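Local coordinates for uncharacterized protein (Corynebacterium diphtheriae, PDB 3LMM) that is of unknown function but probably acts as a transcriptional regulator, combining a Schlafen AlbA_2-type region and a RecG C-terminal-like region with helix-turn-helix-type regions, at residues S39-E44 against G82-G87; R213-L218 against A360-A365; T330-S335 against F400-L405. All blocks are in the same frame, centred on the assembly; numbering follows the deposited sequence.

Contact 1: residues S39-E44 against G82-G87. With CO (cobalt (II) ion), chain E.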
loop_
_atom_site.group_PDB
_atom_site.type_symbol
_atom_site.label_atom_id
_atom_site.label_comp_id
_atom_site.label_asym_id
_atom_site.label_seq_id
_atom_site.Cartn_x
_atom_site.Cartn_y
_atom_site.Cartn_z
ATOM N N SER A 39 -2.783 4.728 30.233
ATOM C CA SER A 39 -3.033 4.277 28.873
ATOM C C SER A 39 -1.885 3.605 28.145
ATOM O O SER A 39 -2.073 3.067 27.054
ATOM C CB SER A 39 -3.555 5.440 28.039
ATOM O OG SER A 39 -4.849 5.789 28.474
ATOM N N VAL A 40 -0.699 3.623 28.733
ATOM C CA VAL A 40 0.418 2.991 28.070
ATOM C C VAL A 40 0.074 1.515 27.867
ATOM O O VAL A 40 -0.436 0.848 28.766
ATOM C CB VAL A 40 1.701 3.181 28.886
ATOM C CG1 VAL A 40 2.868 2.524 28.191
ATOM C CG2 VAL A 40 1.973 4.670 29.058
ATOM N N ASP A 41 0.333 1.026 26.660
ATOM C CA ASP A 41 0.034 -0.351 26.281
ATOM C C ASP A 41 1.148 -1.329 26.621
ATOM O O ASP A 41 2.208 -1.305 25.993
ATOM C CB ASP A 41 -0.244 -0.404 24.770
ATOM C CG ASP A 41 -1.096 -1.600 24.361
ATOM O OD1 ASP A 41 -1.394 -2.443 25.227
ATOM O OD2 ASP A 41 -1.479 -1.692 23.173
ATOM N N PHE A 42 0.909 -2.191 27.611
ATOM C CA PHE A 42 1.896 -3.208 28.006
ATOM C C PHE A 42 1.716 -4.440 27.141
ATOM O O PHE A 42 0.651 -5.049 27.154
ATOM C CB PHE A 42 1.715 -3.643 29.464
ATOM C CG PHE A 42 2.145 -2.614 30.470
ATOM C CD1 PHE A 42 1.900 -2.811 31.826
ATOM C CD2 PHE A 42 2.793 -1.452 30.065
ATOM C CE1 PHE A 42 2.274 -1.855 32.761
ATOM C CE2 PHE A 42 3.173 -0.489 30.995
ATOM C CZ PHE A 42 2.919 -0.694 32.351
ATOM N N LYS A 43 2.747 -4.807 26.392
ATOM C CA LYS A 43 2.668 -5.994 25.555
ATOM C C LYS A 43 3.882 -6.873 25.746
ATOM O O LYS A 43 5.004 -6.398 25.945
ATOM C CB LYS A 43 2.556 -5.642 24.077
ATOM C CG LYS A 43 1.289 -4.904 23.723
ATOM C CD LYS A 43 0.389 -5.722 22.830
ATOM C CE LYS A 43 -0.547 -6.602 23.620
ATOM N NZ LYS A 43 -1.433 -7.336 22.678
ATOM N N GLU A 44 3.624 -8.168 25.659
ATOM C CA GLU A 44 4.611 -9.205 25.828
ATOM C C GLU A 44 4.891 -9.891 24.496
ATOM O O GLU A 44 3.968 -10.404 23.869
ATOM C CB GLU A 44 4.049 -10.205 26.812
ATOM C CG GLU A 44 4.870 -11.422 26.961
ATOM C CD GLU A 44 4.244 -12.391 27.915
ATOM O OE1 GLU A 44 4.816 -13.493 28.070
ATOM O OE2 GLU A 44 3.182 -12.057 28.500
ATOM N N GLY A 82 -0.823 6.545 20.738
ATOM C CA GLY A 82 -0.372 6.168 22.063
ATOM C C GLY A 82 0.986 5.500 22.022
ATOM O O GLY A 82 1.659 5.494 20.984
ATOM N N ALA A 83 1.389 4.933 23.158
ATOM C CA ALA A 83 2.675 4.253 23.258
ATOM C C ALA A 83 2.540 2.824 23.758
ATOM O O ALA A 83 1.647 2.497 24.533
ATOM C CB ALA A 83 3.610 5.038 24.165
ATOM N N LEU A 84 3.453 1.986 23.289
ATOM C CA LEU A 84 3.508 0.582 23.639
ATOM C C LEU A 84 4.845 0.232 24.241
ATOM O O LEU A 84 5.875 0.722 23.784
ATOM C CB LEU A 84 3.363 -0.275 22.397
ATOM C CG LEU A 84 1.956 -0.545 21.972
ATOM C CD1 LEU A 84 1.234 0.767 21.645
ATOM C CD2 LEU A 84 2.015 -1.468 20.777
ATOM N N ILE A 85 4.835 -0.615 25.258
ATOM C CA ILE A 85 6.092 -1.058 25.811
ATOM C C ILE A 85 6.113 -2.564 25.599
ATOM O O ILE A 85 5.394 -3.295 26.282
ATOM C CB ILE A 85 6.232 -0.756 27.303
ATOM C CG1 ILE A 85 5.956 0.719 27.567
ATOM C CG2 ILE A 85 7.655 -1.080 27.743
ATOM C CD1 ILE A 85 6.300 1.170 28.984
ATOM N N VAL A 86 6.894 -3.018 24.620
ATOM C CA VAL A 86 7.001 -4.440 24.346
ATOM C C VAL A 86 7.999 -5.015 25.317
ATOM O O VAL A 86 9.095 -4.488 25.459
ATOM C CB VAL A 86 7.509 -4.717 22.943
ATOM C CG1 VAL A 86 8.010 -6.146 22.871
ATOM C CG2 VAL A 86 6.393 -4.506 21.928
ATOM N N GLY A 87 7.620 -6.095 25.985
ATOM C CA GLY A 87 8.515 -6.701 26.950
ATOM C C GLY A 87 7.979 -6.596 28.366
ATOM O O GLY A 87 8.691 -6.877 29.322
HETATM CO CO CO E . -1.871 -4.612 26.703
HETATM O O HOH W 1 -0.636 4.673 25.282
#
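D41 and L84 lie side by side on one face of a parallel strand pair, pointing the same way, with D41 CB 3.6 Å from L84 CG. K43 and V86 share that face; F42 and I85 occupy the other. The D41 CG is anti to the backbone N (chi1 -156°), and OD1 of the carboxylate beyond it binds the cobalt ion at 2.7 Å. The carbonyl O of F42 is a second ligand at 2.6 Å, and D90 belongs to the same site. OD1 also forms a salt bridge with R151, while the NZ of K43 pairs with E71, an acid that approaches D41 OD2 as a like charge. On the opposite face, F42 runs alongside I85, and its ring atom CE2 meets I85 CD1 obliquely at 4.1 Å. V40, just ahead of the strand, swings CG1 anti to its backbone N (chi1 -180°) and lays it across I85, 3.6 Å from I85 CG1. Backbone bonds fix this order: the N and O of D41 straddle L84 by reaching A83 O and I85 N, and those of K43 straddle V86 by reaching I85 O and G87 N. The strand directions differ by 24°. At the start of the ladder a water accepts from A83 N (2.9 Å) and donates weakly to S39 O. The pair forms the two strands of a beta-alpha-beta unit whose connection carries helix 62-77. That helix covers the face of L84 and V86 through E71 and L68, and helix 10-24 covers the other through V19 against I85 and I22 against F42. Strand 41-43 is outermost in its sheet, while 82-86 bonds antiparallel to strand 128-134 along its far edge.

Contact 2: residues R213-L218 against A360-A365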
loop_
_atom_site.group_PDB
_atom_site.type_symbol
_atom_site.label_atom_id
_atom_site.label_comp_id
_atom_site.label_asym_id
_atom_site.label_seq_id
_atom_site.Cartn_x
_atom_site.Cartn_y
_atom_site.Cartn_z
ATOM N N ARG A 213 -23.206 5.971 3.990
ATOM C CA ARG A 213 -22.832 6.129 5.394
ATOM C C ARG A 213 -21.873 5.029 5.834
ATOM O O ARG A 213 -20.985 5.257 6.658
ATOM C CB ARG A 213 -24.080 6.096 6.271
ATOM C CG ARG A 213 -23.799 5.949 7.747
ATOM C CD ARG A 213 -25.081 6.103 8.533
ATOM N NE ARG A 213 -25.578 7.474 8.477
ATOM C CZ ARG A 213 -26.774 7.820 8.006
ATOM N NH1 ARG A 213 -27.143 9.100 7.998
ATOM N NH2 ARG A 213 -27.599 6.886 7.537
ATOM N N GLY A 214 -22.063 3.838 5.277
ATOM C CA GLY A 214 -21.218 2.711 5.616
ATOM C C GLY A 214 -19.768 2.943 5.258
ATOM O O GLY A 214 -18.886 2.601 6.034
ATOM N N ILE A 215 -19.528 3.526 4.085
ATOM C CA ILE A 215 -18.177 3.819 3.604
ATOM C C ILE A 215 -17.591 5.080 4.239
ATOM O O ILE A 215 -16.455 5.466 3.942
ATOM C CB ILE A 215 -18.152 3.987 2.055
ATOM C CG1 ILE A 215 -19.208 5.004 1.618
ATOM C CG2 ILE A 215 -18.395 2.635 1.377
ATOM C CD1 ILE A 215 -19.372 5.117 0.109
ATOM N N GLY A 216 -18.377 5.718 5.107
ATOM C CA GLY A 216 -17.946 6.931 5.787
ATOM C C GLY A 216 -18.100 8.196 4.961
ATOM O O GLY A 216 -17.497 9.222 5.257
ATOM N N ALA A 217 -18.920 8.139 3.924
ATOM C CA ALA A 217 -19.108 9.293 3.063
ATOM C C ALA A 217 -20.217 10.197 3.580
ATOM O O ALA A 217 -20.143 11.434 3.490
ATOM C CB ALA A 217 -19.440 8.820 1.665
ATOM N N LEU A 218 -21.247 9.549 4.117
ATOM C CA LEU A 218 -22.431 10.210 4.636
ATOM C C LEU A 218 -22.323 10.481 6.130
ATOM O O LEU A 218 -22.030 9.585 6.925
ATOM C CB LEU A 218 -23.665 9.349 4.334
ATOM C CG LEU A 218 -25.001 10.075 4.244
ATOM C CD1 LEU A 218 -25.535 10.381 5.613
ATOM C CD2 LEU A 218 -24.805 11.336 3.448
ATOM N N ALA A 360 -8.501 8.540 -0.268
ATOM C CA ALA A 360 -7.925 7.216 -0.381
ATOM C C ALA A 360 -8.802 6.251 0.390
ATOM O O ALA A 360 -9.314 5.288 -0.175
ATOM C CB ALA A 360 -6.517 7.197 0.176
ATOM N N ASP A 361 -9.009 6.516 1.675
ATOM C CA ASP A 361 -9.828 5.603 2.446
ATOM C C ASP A 361 -11.189 5.300 1.823
ATOM O O ASP A 361 -11.647 4.160 1.876
ATOM C CB ASP A 361 -10.059 6.101 3.860
ATOM C CG ASP A 361 -10.937 5.155 4.637
ATOM O OD1 ASP A 361 -10.484 4.013 4.873
ATOM O OD2 ASP A 361 -12.083 5.532 4.985
ATOM N N LEU A 362 -11.842 6.308 1.248
ATOM C CA LEU A 362 -13.143 6.095 0.642
ATOM C C LEU A 362 -13.057 5.071 -0.477
ATOM O O LEU A 362 -13.961 4.250 -0.641
ATOM C CB LEU A 362 -13.705 7.405 0.099
ATOM C CG LEU A 362 -15.145 7.347 -0.421
ATOM C CD1 LEU A 362 -16.103 6.919 0.681
ATOM C CD2 LEU A 362 -15.523 8.715 -0.965
ATOM N N TYR A 363 -11.975 5.108 -1.252
ATOM C CA TYR A 363 -11.812 4.147 -2.354
ATOM C C TYR A 363 -11.594 2.736 -1.810
ATOM O O TYR A 363 -12.023 1.759 -2.420
ATOM C CB TYR A 363 -10.637 4.553 -3.254
ATOM C CG TYR A 363 -11.004 5.504 -4.368
ATOM C CD1 TYR A 363 -11.544 5.039 -5.568
ATOM C CD2 TYR A 363 -10.795 6.869 -4.228
ATOM C CE1 TYR A 363 -11.860 5.921 -6.609
ATOM C CE2 TYR A 363 -11.105 7.757 -5.253
ATOM C CZ TYR A 363 -11.634 7.284 -6.445
ATOM O OH TYR A 363 -11.898 8.197 -7.454
ATOM N N ARG A 364 -10.921 2.650 -0.666
ATOM C CA ARG A 364 -10.664 1.380 -0.005
ATOM C C ARG A 364 -11.997 0.826 0.465
ATOM O O ARG A 364 -12.290 -0.358 0.297
ATOM C CB ARG A 364 -9.769 1.580 1.216
ATOM C CG ARG A 364 -8.317 1.191 1.032
ATOM C CD ARG A 364 -8.162 -0.290 0.686
ATOM N NE ARG A 364 -8.708 -1.193 1.698
ATOM C CZ ARG A 364 -8.554 -2.514 1.679
ATOM N NH1 ARG A 364 -7.866 -3.094 0.702
ATOM N NH2 ARG A 364 -9.100 -3.259 2.630
ATOM N N ALA A 365 -12.797 1.701 1.064
ATOM C CA ALA A 365 -14.105 1.335 1.586
ATOM C C ALA A 365 -14.983 0.742 0.497
ATOM O O ALA A 365 -15.754 -0.181 0.762
ATOM C CB ALA A 365 -14.769 2.553 2.201
#
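I215 carries CG1 between its backbone N and carbonyl carbon (chi1 52°), and L362 holds CG anti to its backbone N (chi1 -173°), two settings with which the branches cross obliquely. L362 CD1 does most of the touching: it lies 3.8 Å from I215 CG1, 3.6 Å from the backbone O of I215 and 4.0 Å from A217 CB, so one methyl touches both I215 and A217, on either side of G216 in sequence. One turn further along helix 357-365, A365 CB presses against the beta-branch of I215, 3.7 Å from I215 CB and equally near its CG2. The turn itself is a Schellman motif: G216, with positive phi (82°), ends helix 208-214 and returns its N to R213 O, presenting I215 and A217 to the same leucine. D361 takes little part; R161 and W165 hold its carboxylate oxygens. L231 and A227 of helix 226-232 also meet L362, while F232 of that helix reaches I215. Polar bonding between the two segments is absent, so the join is apolar and rests on burial of methyl and methylene groups, while D361 and R364 direct their charges to R161 and E142.

Contact 3: residues T330-S335 against F400-L405; sequences TLIVRS and FVETTL
R334 and E402 run side by side on one face of an antiparallel pair, and E402 OE2 sits 3.2 Å above the guanidinium plane, over its centre. The nearest nitrogen, R334 NE, is 3.3 Å from that OE2; because OE2 stands over the face and not in the plane, no N-H points at it and the salt bridge rests on charge. The two planes are 76° apart. The R334 chain is extended from CG to NE, and its CG also packs against E402 CB. Next along this face I332 and T404 lie side by side, pointing the same way, I332 CG2 touching T404 CG2 at 3.6 Å. At the other end S335 O lies obliquely to the F400 ring, 3.4 Å from F400 CD1, as does R334 CB. Beneath these groups, reciprocal backbone bonds join L331 with L405, V333 with T403 and S335 with V401, a regular antiparallel ladder in the region matching the RecG C-terminal family. T404 OG1 is held by T392 OG1. Both are interior strands of a mixed six-strand sheet: 320-325 pairs antiparallel with the other edge of 330-336, edge strand 392-396 with that of 400-406, and helix 298-311 packs on the V333, S335 and L405 face.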
loop_
_atom_site.group_PDB
_atom_site.type_symbol
_atom_site.label_atom_id
_atom_site.label_comp_id
_atom_site.label_asym_id
_atom_site.label_seq_id
_atom_site.Cartn_x
_atom_site.Cartn_y
_atom_site.Cartn_z
ATOM N N THR A 330 2.207 2.019 -25.858
ATOM C CA THR A 330 2.461 2.586 -24.538
ATOM C C THR A 330 1.341 3.520 -24.077
ATOM O O THR A 330 0.665 4.140 -24.888
ATOM C CB THR A 330 3.852 3.295 -24.460
ATOM O OG1 THR A 330 3.673 4.704 -24.582
ATOM C CG2 THR A 330 4.790 2.794 -25.546
ATOM N N LEU A 331 1.137 3.578 -22.765
ATOM C CA LEU A 331 0.110 4.422 -22.185
ATOM C C LEU A 331 0.731 5.396 -21.209
ATOM O O LEU A 331 1.444 4.998 -20.290
ATOM C CB LEU A 331 -0.944 3.592 -21.451
ATOM C CG LEU A 331 -1.872 4.367 -20.493
ATOM C CD1 LEU A 331 -3.280 3.794 -20.517
ATOM C CD2 LEU A 331 -1.312 4.312 -19.100
ATOM N N ILE A 332 0.459 6.678 -21.403
ATOM C CA ILE A 332 1.009 7.684 -20.517
ATOM C C ILE A 332 -0.116 8.289 -19.700
ATOM O O ILE A 332 -1.210 8.534 -20.213
ATOM C CB ILE A 332 1.700 8.782 -21.307
ATOM C CG1 ILE A 332 2.441 8.177 -22.495
ATOM C CG2 ILE A 332 2.692 9.486 -20.421
ATOM C CD1 ILE A 332 3.040 9.193 -23.405
ATOM N N VAL A 333 0.155 8.522 -18.422
ATOM C CA VAL A 333 -0.838 9.111 -17.531
ATOM C C VAL A 333 -0.267 10.316 -16.784
ATOM O O VAL A 333 0.425 10.164 -15.777
ATOM C CB VAL A 333 -1.352 8.090 -16.496
ATOM C CG1 VAL A 333 -2.292 8.773 -15.512
ATOM C CG2 VAL A 333 -2.065 6.959 -17.203
ATOM N N ARG A 334 -0.573 11.508 -17.293
ATOM C CA ARG A 334 -0.125 12.761 -16.702
ATOM C C ARG A 334 -1.162 13.229 -15.694
ATOM O O ARG A 334 -2.330 13.387 -16.040
ATOM C CB ARG A 334 0.024 13.829 -17.782
ATOM C CG ARG A 334 1.198 13.644 -18.721
ATOM C CD ARG A 334 0.921 14.309 -20.066
ATOM N NE ARG A 334 2.114 14.389 -20.902
ATOM C CZ ARG A 334 3.089 15.276 -20.719
ATOM N NH1 ARG A 334 3.007 16.162 -19.732
ATOM N NH2 ARG A 334 4.152 15.270 -21.514
ATOM N N SER A 335 -0.743 13.455 -14.452
ATOM C CA SER A 335 -1.665 13.922 -13.417
ATOM C C SER A 335 -1.268 15.261 -12.805
ATOM O O SER A 335 -0.119 15.463 -12.406
ATOM C CB SER A 335 -1.782 12.883 -12.312
ATOM O OG SER A 335 -2.425 11.723 -12.787
ATOM N N PHE A 400 3.225 18.340 -12.593
ATOM C CA PHE A 400 2.542 17.181 -13.164
ATOM C C PHE A 400 3.281 15.909 -12.763
ATOM O O PHE A 400 4.481 15.932 -12.505
ATOM C CB PHE A 400 2.535 17.287 -14.683
ATOM C CG PHE A 400 1.285 17.893 -15.255
ATOM C CD1 PHE A 400 0.120 17.146 -15.344
ATOM C CD2 PHE A 400 1.289 19.185 -15.771
ATOM C CE1 PHE A 400 -1.021 17.676 -15.947
ATOM C CE2 PHE A 400 0.149 19.724 -16.376
ATOM C CZ PHE A 400 -1.002 18.971 -16.467
ATOM N N VAL A 401 2.570 14.794 -12.709
ATOM C CA VAL A 401 3.207 13.530 -12.364
ATOM C C VAL A 401 2.763 12.517 -13.403
ATOM O O VAL A 401 1.615 12.071 -13.388
ATOM C CB VAL A 401 2.763 13.022 -10.984
ATOM C CG1 VAL A 401 3.515 11.753 -10.639
ATOM C CG2 VAL A 401 2.996 14.082 -9.942
ATOM N N GLU A 402 3.652 12.145 -14.310
ATOM C CA GLU A 402 3.221 11.200 -15.312
ATOM C C GLU A 402 3.784 9.807 -15.118
ATOM O O GLU A 402 4.968 9.640 -14.831
ATOM C CB GLU A 402 3.540 11.716 -16.728
ATOM C CG GLU A 402 4.994 11.626 -17.119
ATOM C CD GLU A 402 5.240 12.001 -18.570
ATOM O OE1 GLU A 402 6.361 11.743 -19.052
ATOM O OE2 GLU A 402 4.326 12.557 -19.225
ATOM N N THR A 403 2.906 8.815 -15.244
ATOM C CA THR A 403 3.282 7.418 -15.132
ATOM C C THR A 403 3.231 6.883 -16.550
ATOM O O THR A 403 2.276 7.137 -17.282
ATOM C CB THR A 403 2.292 6.649 -14.225
ATOM O OG1 THR A 403 2.369 7.140 -12.874
ATOM C CG2 THR A 403 2.602 5.155 -14.227
ATOM N N THR A 404 4.285 6.183 -16.953
ATOM C CA THR A 404 4.360 5.644 -18.315
ATOM C C THR A 404 4.485 4.121 -18.291
ATOM O O THR A 404 5.375 3.557 -17.643
ATOM C CB THR A 404 5.581 6.199 -19.070
ATOM O OG1 THR A 404 6.260 7.139 -18.225
ATOM C CG2 THR A 404 5.151 6.877 -20.349
ATOM N N LEU A 405 3.590 3.462 -19.018
ATOM C CA LEU A 405 3.570 2.012 -19.125
ATOM C C LEU A 405 3.851 1.615 -20.552
ATOM O O LEU A 405 3.050 1.915 -21.430
ATOM C CB LEU A 405 2.197 1.469 -18.739
ATOM C CG LEU A 405 2.021 1.146 -17.266
ATOM C CD1 LEU A 405 2.388 2.350 -16.446
ATOM C CD2 LEU A 405 0.598 0.724 -17.008
#

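From the N terminus, contact 1 is met first: it closes a short loop carrying helix 62-77 and finishes before the others open, adding edge strand 41-43 to the sheet of the Schlafen-like region. Contact 2 then opens at 213-218 and spans a long loop to 360-365. Contact 3 begins inside that loop, at 330-335, and returns only at 400-405, so the two loops cross. Strand 330-336 leads on to helix 357-365, which couples the sheet of contact 3 to the helical turn of contact 2; their nearest atoms are about 11 Å apart. Contact 1 lies across the chain's centre from contact 3, with their own centres about 44 Å apart.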